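Local structure of Rep protein (Adeno-associated virus - 5, 1M55) at residues 1-9 / 142-150. The protein probably nicks viral DNA at the replication origin, as a metal-dependent endonuclease of the rolling-circle replication type. Numbering follows the deposited sequence.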
loop_
_atom_site.group_PDB
_atom_site.type_symbol
_atom_site.label_atom_id
_atom_site.label_comp_id
_atom_site.label_asym_id
_atom_site.label_seq_id
_atom_site.Cartn_x
_atom_site.Cartn_y
_atom_site.Cartn_z
ATOM N N MET A 1 20.029 -8.170 4.260
ATOM C CA MET A 1 19.129 -7.723 3.204
ATOM C C MET A 1 18.580 -6.336 3.525
ATOM O O MET A 1 18.765 -5.832 4.636
ATOM C CB MET A 1 17.981 -8.719 3.032
ATOM C CG MET A 1 18.442 -10.141 2.764
ATOM S SD MET A 1 17.094 -11.221 2.257
ATOM C CE MET A 1 17.331 -11.212 0.464
ATOM N N ALA A 2 17.913 -5.722 2.551
ATOM C CA ALA A 2 17.340 -4.388 2.724
ATOM C C ALA A 2 16.261 -4.370 3.808
ATOM O O ALA A 2 15.441 -5.284 3.884
ATOM C CB ALA A 2 16.772 -3.888 1.402
ATOM N N THR A 3 16.269 -3.324 4.632
ATOM C CA THR A 3 15.299 -3.170 5.716
ATOM C C THR A 3 14.180 -2.181 5.360
ATOM O O THR A 3 14.427 -1.157 4.710
ATOM C CB THR A 3 15.994 -2.740 7.028
ATOM O OG1 THR A 3 16.720 -1.519 6.823
ATOM C CG2 THR A 3 16.955 -3.828 7.496
ATOM N N PHE A 4 12.968 -2.470 5.828
ATOM C CA PHE A 4 11.790 -1.652 5.540
ATOM C C PHE A 4 10.894 -1.444 6.751
ATOM O O PHE A 4 10.887 -2.251 7.682
ATOM C CB PHE A 4 10.907 -2.345 4.486
ATOM C CG PHE A 4 11.599 -2.642 3.190
ATOM C CD1 PHE A 4 12.437 -3.745 3.069
ATOM C CD2 PHE A 4 11.414 -1.819 2.088
ATOM C CE1 PHE A 4 13.085 -4.020 1.867
ATOM C CE2 PHE A 4 12.054 -2.084 0.884
ATOM C CZ PHE A 4 12.891 -3.185 0.772
ATOM N N TYR A 5 10.129 -0.359 6.713
ATOM C CA TYR A 5 9.131 -0.061 7.735
ATOM C C TYR A 5 7.846 -0.463 7.019
ATOM O O TYR A 5 7.828 -0.533 5.783
ATOM C CB TYR A 5 9.038 1.442 8.024
ATOM C CG TYR A 5 10.170 2.023 8.833
ATOM C CD1 TYR A 5 10.915 3.095 8.349
ATOM C CD2 TYR A 5 10.473 1.527 10.103
ATOM C CE1 TYR A 5 11.931 3.666 9.108
ATOM C CE2 TYR A 5 11.487 2.086 10.869
ATOM C CZ TYR A 5 12.212 3.156 10.369
ATOM O OH TYR A 5 13.218 3.708 11.129
ATOM N N GLU A 6 6.795 -0.773 7.774
ATOM C CA GLU A 6 5.516 -1.113 7.165
ATOM C C GLU A 6 4.431 -0.222 7.722
ATOM O O GLU A 6 4.277 -0.093 8.938
ATOM C CB GLU A 6 5.100 -2.569 7.394
ATOM C CG GLU A 6 3.741 -2.877 6.727
ATOM C CD GLU A 6 3.199 -4.262 7.029
ATOM O OE1 GLU A 6 2.994 -4.581 8.219
ATOM O OE2 GLU A 6 2.946 -5.021 6.071
ATOM N N VAL A 7 3.702 0.421 6.823
ATOM C CA VAL A 7 2.591 1.266 7.212
ATOM C C VAL A 7 1.381 0.708 6.480
ATOM O O VAL A 7 1.422 0.507 5.261
ATOM C CB VAL A 7 2.812 2.740 6.806
ATOM C CG1 VAL A 7 1.619 3.582 7.235
ATOM C CG2 VAL A 7 4.097 3.274 7.434
ATOM N N ILE A 8 0.341 0.361 7.227
ATOM C CA ILE A 8 -0.863 -0.156 6.599
ATOM C C ILE A 8 -1.875 0.978 6.519
ATOM O O ILE A 8 -2.148 1.654 7.519
ATOM C CB ILE A 8 -1.450 -1.369 7.359
ATOM C CG1 ILE A 8 -0.483 -2.554 7.260
ATOM C CG2 ILE A 8 -2.809 -1.759 6.767
ATOM C CD1 ILE A 8 -0.927 -3.786 8.031
ATOM N N VAL A 9 -2.343 1.245 5.306
ATOM C CA VAL A 9 -3.317 2.296 5.084
ATOM C C VAL A 9 -4.655 1.702 4.655
ATOM O O VAL A 9 -4.739 1.008 3.639
ATOM C CB VAL A 9 -2.846 3.298 3.996
ATOM C CG1 VAL A 9 -3.885 4.405 3.812
ATOM C CG2 VAL A 9 -1.502 3.901 4.372
ATOM N N ASN A 142 8.734 0.579 16.390
ATOM C CA ASN A 142 8.297 0.430 15.007
ATOM C C ASN A 142 8.998 -0.792 14.429
ATOM O O ASN A 142 10.223 -0.908 14.496
ATOM C CB ASN A 142 8.649 1.682 14.200
ATOM C CG ASN A 142 7.917 2.913 14.690
ATOM O OD1 ASN A 142 6.718 2.864 14.968
ATOM N ND2 ASN A 142 8.635 4.024 14.815
ATOM N N LYS A 143 8.214 -1.707 13.875
ATOM C CA LYS A 143 8.751 -2.936 13.309
ATOM C C LYS A 143 9.591 -2.689 12.061
ATOM O O LYS A 143 9.278 -1.826 11.236
ATOM C CB LYS A 143 7.607 -3.901 12.978
ATOM C CG LYS A 143 8.028 -5.338 12.690
ATOM C CD LYS A 143 6.825 -6.178 12.277
ATOM C CE LYS A 143 7.141 -7.663 12.263
ATOM N NZ LYS A 143 7.347 -8.189 13.642
ATOM N N VAL A 144 10.685 -3.426 11.953
ATOM C CA VAL A 144 11.554 -3.332 10.798
ATOM C C VAL A 144 11.630 -4.744 10.248
ATOM O O VAL A 144 11.814 -5.699 11.003
ATOM C CB VAL A 144 12.970 -2.820 11.166
ATOM C CG1 VAL A 144 13.899 -2.914 9.959
ATOM C CG2 VAL A 144 12.896 -1.373 11.645
ATOM N N VAL A 145 11.420 -4.879 8.946
ATOM C CA VAL A 145 11.471 -6.180 8.292
ATOM C C VAL A 145 12.443 -6.092 7.128
ATOM O O VAL A 145 12.791 -4.995 6.688
ATOM C CB VAL A 145 10.079 -6.601 7.744
ATOM C CG1 VAL A 145 9.076 -6.729 8.877
ATOM C CG2 VAL A 145 9.585 -5.601 6.700
ATOM N N ASP A 146 12.931 -7.234 6.663
ATOM C CA ASP A 146 13.835 -7.236 5.523
ATOM C C ASP A 146 13.076 -7.706 4.284
ATOM O O ASP A 146 11.900 -8.076 4.373
ATOM C CB ASP A 146 15.072 -8.103 5.787
ATOM C CG ASP A 146 14.726 -9.530 6.144
ATOM O OD1 ASP A 146 13.920 -10.152 5.423
ATOM O OD2 ASP A 146 15.265 -10.032 7.151
ATOM N N SER A 147 13.765 -7.742 3.146
ATOM C CA SER A 147 13.167 -8.145 1.873
ATOM C C SER A 147 12.427 -9.478 1.890
ATOM O O SER A 147 11.441 -9.646 1.166
ATOM C CB SER A 147 14.234 -8.176 0.775
ATOM O OG SER A 147 14.970 -6.963 0.762
ATOM N N GLY A 148 12.906 -10.417 2.705
ATOM C CA GLY A 148 12.289 -11.731 2.795
ATOM C C GLY A 148 10.814 -11.709 3.156
ATOM O O GLY A 148 10.072 -12.631 2.807
ATOM N N TYR A 149 10.394 -10.660 3.855
ATOM C CA TYR A 149 8.999 -10.486 4.256
ATOM C C TYR A 149 8.092 -10.450 3.016
ATOM O O TYR A 149 6.939 -10.885 3.063
ATOM C CB TYR A 149 8.871 -9.185 5.053
ATOM C CG TYR A 149 7.481 -8.833 5.547
ATOM C CD1 TYR A 149 6.986 -9.369 6.736
ATOM C CD2 TYR A 149 6.700 -7.889 4.873
ATOM C CE1 TYR A 149 5.750 -8.968 7.252
ATOM C CE2 TYR A 149 5.461 -7.479 5.379
ATOM C CZ TYR A 149 4.996 -8.023 6.571
ATOM O OH TYR A 149 3.786 -7.615 7.092
ATOM N N ILE A 150 8.623 -9.961 1.897
ATOM C CA ILE A 150 7.842 -9.882 0.668
ATOM C C ILE A 150 7.445 -11.268 0.137
ATOM O O ILE A 150 6.251 -11.571 0.060
ATOM C CB ILE A 150 8.558 -9.004 -0.402
ATOM C CG1 ILE A 150 8.655 -7.562 0.113
ATOM C CG2 ILE A 150 7.817 -9.060 -1.731
ATOM C CD1 ILE A 150 9.578 -6.661 -0.690
HETATM O O HOH W 1 6.966 -0.518 10.639
#
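Phe4 and Val145 form an antiparallel hydrogen-bonded pair: Phe4 N donates to Val145 O at 2.7 Å and Val145 N returns to Phe4 O at 3.0 Å. Beyond the adjoining non-hydrogen-bonded pair, Thr3 with Asp146, Ser147 N makes only a weak bond to Ala2 O, 3.1 Å and bent to 121°. At the other end direct pairing gives way to a water, which accepts from Glu6 N and donates to Lys143 O. Two-residue strand 145-146 thus joins strand 3-10 of the catalytic domain's antiparallel sheet.

Among apolar contacts, Val144 splits its branches: CG1 meets Thr3 CB at 3.6 Å and CG2 meets Tyr5 CE2 at 3.8 Å. Separately, the Phe4 ring turns its edge to Ser147, CE1 lying 3.7 Å from OG in van der Waals contact.

The polar side-chain contact is Tyr149 OH to Glu6 OE2, 2.9 Å, arriving 39° out of the carboxylate plane. Glu6 reaches it because CG is anti to the backbone N (chi1 -180°) and the chain continues extended. OE2 also takes the His91 ND1 bond, and OE1 bonds to Thr134 OG1.

His89 and His91, zinc ligands, fit the HUH motif of Rep nucleases. Glu6 is therefore second-shell and Tyr149 third-shell; Tyr149 and Thr134 would together limit carboxylate rotation, consistent with Glu6 steadying the His91 ring.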